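Local coordinates for protein anti-sigma-I factor RsgI3 (Clostridium thermocellum, PDB 6QE7) that binds pectin and polygalacturonic acid through its tandem PA14 domains, and probably senses such polysaccharides outside the cell to release the sigma factor SigI3, at residues S17-V22 / P147-N152; A156-D161 / K167-I172; I269-S274 / E281-K286. All blocks are in the same frame, centred on the assembly; numbering follows the deposited sequence.

Contact 1 (S17-V22 / P147-N152)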
# COMPACT_ATOMS: atom_id res chain seq x y z
N SER A 17 -0.44 2.74 -1.46
CA SER A 17 0.20 1.72 -2.32
C SER A 17 -0.59 1.66 -3.62
O SER A 17 -1.76 2.23 -3.71
CB SER A 17 0.30 0.35 -1.65
OG SER A 17 -1.02 -0.18 -1.45
N ARG A 18 0.02 1.01 -4.60
CA ARG A 18 -0.44 0.97 -6.01
C ARG A 18 -0.51 2.39 -6.56
O ARG A 18 -1.57 2.84 -7.05
CB ARG A 18 -1.80 0.30 -6.09
CG ARG A 18 -1.70 -1.21 -6.20
CD ARG A 18 -3.11 -1.71 -6.27
NE ARG A 18 -3.20 -3.13 -6.09
CZ ARG A 18 -2.97 -4.03 -7.04
NH1 ARG A 18 -2.55 -3.66 -8.24
NH2 ARG A 18 -3.17 -5.31 -6.78
N PHE A 19 0.63 3.04 -6.54
CA PHE A 19 0.80 4.41 -7.05
C PHE A 19 0.42 4.40 -8.54
O PHE A 19 0.83 3.47 -9.24
CB PHE A 19 2.22 4.90 -6.80
CG PHE A 19 2.50 6.14 -7.60
CD1 PHE A 19 1.90 7.35 -7.27
CD2 PHE A 19 3.26 6.07 -8.75
CE1 PHE A 19 2.09 8.48 -8.04
CE2 PHE A 19 3.48 7.23 -9.51
CZ PHE A 19 2.86 8.41 -9.16
N GLN A 20 -0.44 5.32 -8.98
CA GLN A 20 -0.81 5.45 -10.41
C GLN A 20 -0.21 6.70 -11.08
O GLN A 20 0.45 6.57 -12.09
CB GLN A 20 -2.33 5.46 -10.57
CG GLN A 20 -2.81 5.25 -12.02
CD GLN A 20 -2.25 4.00 -12.66
OE1 GLN A 20 -2.03 2.99 -12.02
NE2 GLN A 20 -1.93 4.09 -13.92
N PHE A 21 -0.48 7.89 -10.61
CA PHE A 21 0.02 9.08 -11.34
C PHE A 21 0.15 10.21 -10.31
O PHE A 21 -0.44 10.12 -9.21
CB PHE A 21 -0.86 9.41 -12.53
CG PHE A 21 -2.25 9.91 -12.13
CD1 PHE A 21 -2.45 11.20 -11.67
CD2 PHE A 21 -3.33 9.06 -12.09
CE1 PHE A 21 -3.70 11.64 -11.24
CE2 PHE A 21 -4.57 9.48 -11.66
CZ PHE A 21 -4.75 10.76 -11.20
N VAL A 22 1.01 11.17 -10.62
CA VAL A 22 1.06 12.47 -9.91
C VAL A 22 0.48 13.55 -10.82
O VAL A 22 0.64 13.46 -12.05
CB VAL A 22 2.51 12.74 -9.48
CG1 VAL A 22 3.42 12.95 -10.68
CG2 VAL A 22 2.62 13.90 -8.53
N PRO A 147 6.95 9.59 -6.27
CA PRO A 147 6.75 8.23 -5.76
C PRO A 147 7.25 7.20 -6.79
O PRO A 147 7.21 7.53 -8.00
CB PRO A 147 5.21 8.14 -5.52
CG PRO A 147 4.72 9.60 -5.55
CD PRO A 147 5.69 10.34 -6.47
N GLN A 148 7.70 6.01 -6.36
CA GLN A 148 8.05 4.89 -7.30
C GLN A 148 6.95 3.82 -7.33
O GLN A 148 6.56 3.31 -6.25
CB GLN A 148 9.37 4.19 -6.98
CG GLN A 148 10.60 4.98 -7.40
CD GLN A 148 10.87 6.11 -6.44
OE1 GLN A 148 10.58 6.02 -5.25
NE2 GLN A 148 11.43 7.18 -6.96
N LYS A 149 6.48 3.46 -8.53
CA LYS A 149 5.72 2.22 -8.71
C LYS A 149 6.59 1.11 -8.11
O LYS A 149 7.75 1.05 -8.40
CB LYS A 149 5.34 1.98 -10.17
CG LYS A 149 3.97 2.51 -10.54
CD LYS A 149 3.36 1.84 -11.78
CE LYS A 149 2.10 2.51 -12.32
NZ LYS A 149 2.27 3.97 -12.57
N ASP A 150 6.05 0.33 -7.19
CA ASP A 150 6.72 -0.90 -6.72
C ASP A 150 6.58 -1.94 -7.84
O ASP A 150 5.84 -1.71 -8.73
CB ASP A 150 6.14 -1.34 -5.38
CG ASP A 150 6.93 -2.40 -4.64
OD1 ASP A 150 8.15 -2.62 -4.92
OD2 ASP A 150 6.31 -3.01 -3.79
N VAL A 151 7.36 -2.98 -7.78
CA VAL A 151 7.44 -4.07 -8.78
C VAL A 151 6.55 -5.21 -8.28
O VAL A 151 6.54 -5.49 -7.10
CB VAL A 151 8.93 -4.46 -8.97
CG1 VAL A 151 9.16 -5.80 -9.65
CG2 VAL A 151 9.63 -3.38 -9.80
N ASN A 152 5.91 -5.91 -9.20
CA ASN A 152 5.08 -7.07 -8.83
C ASN A 152 5.97 -8.29 -8.59
O ASN A 152 7.06 -8.27 -9.04
CB ASN A 152 4.00 -7.31 -9.85
CG ASN A 152 2.75 -6.51 -9.56
OD1 ASN A 152 2.19 -6.00 -10.50
ND2 ASN A 152 2.29 -6.40 -8.31
O HOH W 1 -0.34 -5.19 -9.87
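Phe19 packs against Pro147 and Lys149, where strand 19-25 of the first PA14 domain meets the loop that connects it to the second domain of the PA14 dyad. Phe19 opens that strand at the surface. Its CG lies anti to the backbone N (chi1 166°), which swings the ring toward the loop. Pro147 covers one face of that ring in a CH-pi contact. Its CB stands 3.9 Å from the Phe19 ring centroid, close to the ring normal, and its CG reaches Phe19 CE1 at 3.8 Å. On the opposite face lies the backbone N of Phe21. Lys149 comes in at the ring edge, where its CG is 4.0 Å from Phe19 CD2. The lysine chain then passes the carbonyl of Phe19, with CE 3.5 Å from Phe19 O. A bend at the last torsion (chi4 53°) directs the ammonium to the next carbonyl, and Lys149 NZ gives a weak hydrogen bond of 3.2 Å to Gln20 O. Gln20 and Phe21 both face Tyr10 in a classic beta bulge. The Arg18 guanidinium reaches the second domain, in a salt bridge to Asp203 and a hydrogen bond to the carbonyl of Lys286. A water also joins the two segments: it donates to Asn152 OD1 at 2.7 Å and weakly accepts from Arg18 NH1 at 3.1 Å.

Contact 2 (A156-D161 / K167-I172)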
# COMPACT_ATOMS: atom_id res chain seq x y z
N ALA A 156 13.03 -12.59 -3.22
CA ALA A 156 13.42 -13.96 -2.88
C ALA A 156 14.90 -13.92 -2.54
O ALA A 156 15.68 -13.30 -3.30
CB ALA A 156 13.13 -14.89 -4.03
N GLU A 157 15.23 -14.47 -1.39
CA GLU A 157 16.60 -14.88 -1.05
C GLU A 157 16.70 -16.40 -1.19
O GLU A 157 15.94 -17.14 -0.48
CB GLU A 157 16.95 -14.34 0.32
CG GLU A 157 16.52 -12.89 0.54
CD GLU A 157 16.49 -12.55 2.04
OE1 GLU A 157 15.54 -12.95 2.72
OE2 GLU A 157 17.48 -11.98 2.54
N TYR A 158 17.65 -16.87 -2.01
CA TYR A 158 17.96 -18.32 -2.18
C TYR A 158 19.18 -18.71 -1.36
O TYR A 158 20.20 -18.04 -1.44
CB TYR A 158 18.14 -18.66 -3.64
CG TYR A 158 16.84 -18.62 -4.36
CD1 TYR A 158 16.18 -17.44 -4.59
CD2 TYR A 158 16.25 -19.78 -4.79
CE1 TYR A 158 14.99 -17.41 -5.30
CE2 TYR A 158 15.03 -19.78 -5.44
CZ TYR A 158 14.37 -18.59 -5.67
OH TYR A 158 13.13 -18.59 -6.28
N TYR A 159 19.06 -19.77 -0.57
CA TYR A 159 20.13 -20.26 0.31
C TYR A 159 20.66 -21.61 -0.14
O TYR A 159 19.87 -22.46 -0.62
CB TYR A 159 19.64 -20.32 1.76
CG TYR A 159 19.33 -18.97 2.32
CD1 TYR A 159 18.09 -18.40 2.10
CD2 TYR A 159 20.29 -18.22 2.96
CE1 TYR A 159 17.77 -17.16 2.60
CE2 TYR A 159 19.98 -16.98 3.51
CZ TYR A 159 18.72 -16.45 3.29
OH TYR A 159 18.34 -15.25 3.75
N GLY A 160 21.95 -21.84 0.12
CA GLY A 160 22.67 -23.09 -0.19
C GLY A 160 22.67 -24.07 0.96
O GLY A 160 23.53 -24.95 0.99
N ASP A 161 21.64 -24.05 1.80
CA ASP A 161 21.45 -25.09 2.84
C ASP A 161 19.97 -25.15 3.19
O ASP A 161 19.21 -24.31 2.69
CB ASP A 161 22.32 -24.70 4.03
CG ASP A 161 21.98 -23.28 4.53
OD1 ASP A 161 20.81 -23.06 4.94
OD2 ASP A 161 22.86 -22.39 4.45
N LYS A 167 23.60 -17.58 2.11
CA LYS A 167 22.75 -16.88 1.12
C LYS A 167 23.48 -16.88 -0.21
O LYS A 167 24.59 -16.52 -0.24
CB LYS A 167 22.41 -15.44 1.50
CG LYS A 167 21.48 -14.73 0.51
CD LYS A 167 21.47 -13.21 0.64
CE LYS A 167 20.80 -12.75 1.92
NZ LYS A 167 21.36 -11.46 2.39
N ARG A 168 22.87 -17.29 -1.29
CA ARG A 168 23.60 -17.44 -2.56
C ARG A 168 23.25 -16.29 -3.49
O ARG A 168 24.16 -15.77 -4.13
CB ARG A 168 23.30 -18.80 -3.18
CG ARG A 168 23.82 -19.97 -2.36
CD ARG A 168 25.35 -19.97 -2.26
NE ARG A 168 25.66 -21.28 -1.72
CZ ARG A 168 25.73 -22.39 -2.44
NH1 ARG A 168 25.56 -22.31 -3.74
NH2 ARG A 168 25.94 -23.55 -1.86
N PHE A 169 21.97 -15.94 -3.64
CA PHE A 169 21.54 -14.86 -4.55
C PHE A 169 20.13 -14.40 -4.14
O PHE A 169 19.39 -15.09 -3.45
CB PHE A 169 21.64 -15.27 -6.03
CG PHE A 169 20.75 -16.42 -6.45
CD1 PHE A 169 19.45 -16.19 -6.85
CD2 PHE A 169 21.20 -17.75 -6.43
CE1 PHE A 169 18.59 -17.23 -7.18
CE2 PHE A 169 20.36 -18.79 -6.80
CZ PHE A 169 19.05 -18.53 -7.16
N THR A 170 19.82 -13.19 -4.57
CA THR A 170 18.52 -12.51 -4.44
C THR A 170 18.02 -12.28 -5.85
O THR A 170 18.83 -11.98 -6.71
CB THR A 170 18.66 -11.15 -3.73
OG1 THR A 170 18.99 -11.44 -2.37
CG2 THR A 170 17.39 -10.31 -3.80
N ARG A 171 16.73 -12.44 -6.04
CA ARG A 171 16.04 -11.93 -7.24
C ARG A 171 14.57 -11.69 -6.86
O ARG A 171 14.13 -12.10 -5.75
CB ARG A 171 16.16 -12.96 -8.36
CG ARG A 171 15.52 -14.28 -7.97
CD ARG A 171 15.71 -15.34 -9.01
NE ARG A 171 14.90 -16.53 -8.77
CZ ARG A 171 15.19 -17.75 -9.25
NH1 ARG A 171 16.32 -17.93 -9.91
NH2 ARG A 171 14.40 -18.80 -9.04
N ILE A 172 13.82 -11.14 -7.80
CA ILE A 172 12.35 -11.02 -7.68
C ILE A 172 11.68 -12.15 -8.45
O ILE A 172 11.87 -12.28 -9.63
CB ILE A 172 11.94 -9.63 -8.14
CG1 ILE A 172 12.51 -8.57 -7.17
CG2 ILE A 172 10.42 -9.58 -8.22
CD1 ILE A 172 12.46 -7.18 -7.68
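Tyr158 and Phe169 face each other as a hydrogen-bonded pair in the antiparallel hairpin of strands 154-159 and 167-173, in the second PA14 domain. The two rings lie close to parallel (planes at 11°), but are displaced so far that little of one covers the other. Phe169 CG sits between its backbone N and carbonyl carbon (chi1 64°), which turns the ring back over Tyr158. Tyr158 CB therefore lies over the Phe169 ring face, 3.8 Å from the centroid. Further along the same side, the Arg171 guanidinium makes an off-centre cation-pi contact with the Tyr158 ring, with CZ 4.3 Å from the centroid. On the other side of the sheet, Lys167 CB packs 3.5 Å from Tyr159 CE2, while Glu157 OE2 and Lys167 NZ form a long salt bridge of 3.9 Å. Tyr158 N binds Phe169 O at 2.9 Å, and Arg168 N binds Tyr158 O at 2.8 Å. Arg168 and Phe169 both face Tyr158, a classic beta bulge that shifts the register by one. Arg168 lays its guanidinium over Gly160 CA. Farther out, Asp173 holds Arg171 NE in a salt bridge, and Asp166 and Glu188 pair with Arg168. The firmer partner of Glu157 is Arg197 on strand 193-202, which also bonds the Tyr159 hydroxyl. These acids probably offset the arginine charges and hold the guanidinium groups in place, and the off-centre cation beside Tyr158 probably adds an electrostatic term to the ring packing.

Contact 3 (I269-S274 / E281-K286)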
# COMPACT_ATOMS: atom_id res chain seq x y z
N ILE A 269 7.13 -25.86 -4.72
CA ILE A 269 6.26 -25.06 -3.80
C ILE A 269 5.33 -24.14 -4.61
O ILE A 269 5.81 -23.38 -5.51
CB ILE A 269 7.13 -24.30 -2.79
CG1 ILE A 269 6.26 -23.45 -1.85
CG2 ILE A 269 8.18 -23.51 -3.55
CD1 ILE A 269 6.99 -22.84 -0.74
N LYS A 270 4.03 -24.22 -4.32
CA LYS A 270 2.98 -23.27 -4.83
C LYS A 270 2.36 -22.59 -3.61
O LYS A 270 2.20 -23.31 -2.61
CB LYS A 270 1.89 -24.01 -5.62
CG LYS A 270 2.30 -24.62 -6.96
CD LYS A 270 1.24 -25.57 -7.56
CE LYS A 270 1.37 -25.85 -9.06
NZ LYS A 270 2.77 -25.86 -9.58
N LEU A 271 2.03 -21.28 -3.69
CA LEU A 271 1.20 -20.55 -2.67
C LEU A 271 -0.10 -20.20 -3.36
O LEU A 271 -0.05 -19.60 -4.47
CB LEU A 271 1.93 -19.31 -2.12
CG LEU A 271 1.14 -18.44 -1.12
CD1 LEU A 271 1.00 -19.15 0.22
CD2 LEU A 271 1.78 -17.10 -0.95
N LEU A 272 -1.19 -20.73 -2.82
CA LEU A 272 -2.54 -20.49 -3.34
C LEU A 272 -3.32 -19.69 -2.31
O LEU A 272 -3.00 -19.80 -1.13
CB LEU A 272 -3.20 -21.86 -3.55
CG LEU A 272 -2.38 -22.75 -4.48
CD1 LEU A 272 -1.68 -23.86 -3.70
CD2 LEU A 272 -3.25 -23.30 -5.60
N TRP A 273 -4.39 -19.05 -2.75
CA TRP A 273 -5.41 -18.49 -1.85
C TRP A 273 -6.82 -18.85 -2.31
O TRP A 273 -7.08 -19.21 -3.51
CB TRP A 273 -5.25 -16.96 -1.69
CG TRP A 273 -5.42 -16.14 -2.95
CD1 TRP A 273 -5.75 -16.55 -4.20
CD2 TRP A 273 -5.22 -14.72 -3.05
NE1 TRP A 273 -5.81 -15.49 -5.05
CE2 TRP A 273 -5.45 -14.37 -4.38
CE3 TRP A 273 -4.90 -13.73 -2.14
CZ2 TRP A 273 -5.38 -13.06 -4.83
CZ3 TRP A 273 -4.79 -12.44 -2.58
CH2 TRP A 273 -5.01 -12.11 -3.90
N SER A 274 -7.72 -18.69 -1.36
CA SER A 274 -9.15 -18.90 -1.57
C SER A 274 -9.91 -18.06 -0.57
O SER A 274 -9.36 -17.75 0.55
CB SER A 274 -9.47 -20.40 -1.45
OG SER A 274 -9.41 -20.84 -0.09
N GLU A 281 -6.80 -20.37 -6.23
CA GLU A 281 -5.83 -20.19 -7.31
C GLU A 281 -4.45 -19.98 -6.70
O GLU A 281 -4.35 -19.56 -5.52
CB GLU A 281 -6.30 -19.04 -8.23
CG GLU A 281 -6.41 -17.69 -7.52
CD GLU A 281 -6.60 -16.46 -8.42
OE1 GLU A 281 -6.90 -16.63 -9.62
OE2 GLU A 281 -6.44 -15.31 -7.89
N VAL A 282 -3.42 -20.17 -7.52
CA VAL A 282 -2.07 -19.64 -7.23
C VAL A 282 -2.21 -18.11 -7.00
O VAL A 282 -2.85 -17.44 -7.82
CB VAL A 282 -1.08 -20.00 -8.36
CG1 VAL A 282 0.28 -19.36 -8.13
CG2 VAL A 282 -0.92 -21.52 -8.54
N VAL A 283 -1.67 -17.57 -5.90
CA VAL A 283 -1.74 -16.10 -5.72
C VAL A 283 -1.01 -15.48 -6.91
O VAL A 283 0.15 -15.83 -7.19
CB VAL A 283 -1.13 -15.68 -4.40
CG1 VAL A 283 -1.30 -14.20 -4.24
CG2 VAL A 283 -1.72 -16.48 -3.25
N PRO A 284 -1.68 -14.55 -7.62
CA PRO A 284 -1.17 -14.01 -8.88
C PRO A 284 -0.10 -12.96 -8.62
O PRO A 284 -0.12 -12.32 -7.63
CB PRO A 284 -2.39 -13.39 -9.62
CG PRO A 284 -3.57 -13.62 -8.74
CD PRO A 284 -3.09 -14.20 -7.42
N SER A 285 0.81 -12.80 -9.56
CA SER A 285 1.88 -11.78 -9.48
C SER A 285 1.27 -10.39 -9.29
O SER A 285 1.86 -9.58 -8.57
CB SER A 285 2.72 -11.81 -10.68
OG SER A 285 3.93 -11.08 -10.44
N LYS A 286 0.10 -10.12 -9.85
CA LYS A 286 -0.48 -8.74 -9.76
C LYS A 286 -0.94 -8.42 -8.32
O LYS A 286 -1.32 -7.24 -8.06
CB LYS A 286 -1.58 -8.56 -10.81
CG LYS A 286 -2.89 -9.23 -10.46
CD LYS A 286 -3.90 -9.08 -11.58
CE LYS A 286 -3.69 -10.18 -12.60
NZ LYS A 286 -4.18 -9.76 -13.94
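The Trp273 indole has Val283 over one face and Glu281 at its edge; the Tyr210 ring also meets it, planes at about 50°. Val283 CG1 stands 4.0 Å from the centroid of the six-membered ring, almost exactly on the normal, as a CH-pi contact. Val283 CG2 reaches Trp273 CG on the five-membered ring at 3.7 Å. The Glu281 carboxylate is nearly coplanar with the indole, its plane 7° away. Trp273 NE1 donates a straight bond of 2.9 Å to Glu281 OE2, in the ring plane and to the anti lone pair. With CG between N and carbonyl carbon in both (chi1 62° and 61°), and both on one face of the sheet, the two side chains run side by side. Pro284 CD touches Trp273 CZ2 at 3.6 Å. These residues belong to an antiparallel hairpin of the second PA14 domain, where strand 268-274 meets the short strand 281-282. Trp273 and Glu281 are a hydrogen-bonded pair, each backbone N bonded to the other's O. Ile202 of strand 193-202 touches both Trp273 and Val283, which ties the hairpin to the other sheet. Leu272 and Val282 form the next, non-hydrogen-bonded pair, CD2 to CG2 4.2 Å. Past it, Val283 N bonds Leu271 O at 3.0 Å.

Overall arrangement
Contact 1 is a surface contact of the first PA14 domain with the connecting loop, whereas contacts 2 and 3 are partly buried hairpins inside the second domain. These two hairpins lie in different sheets, their nearest atoms about 7 Å apart. Strand 193-202 touches side chains from both. The chemistry follows the place: contact 1 has one weak direct hydrogen bond and a water bridge, while each hairpin is joined by antiparallel backbone bonds, interrupted by a bulge in contact 2. Contact 2 adds charged groups around its aromatic rings, and contact 3 a neutral indole bonded to a carboxylate. Contact 1 touches both others. Asn152 and Val151 pack on Ile172, and Asn152 ND2 lies beside Ser285 O.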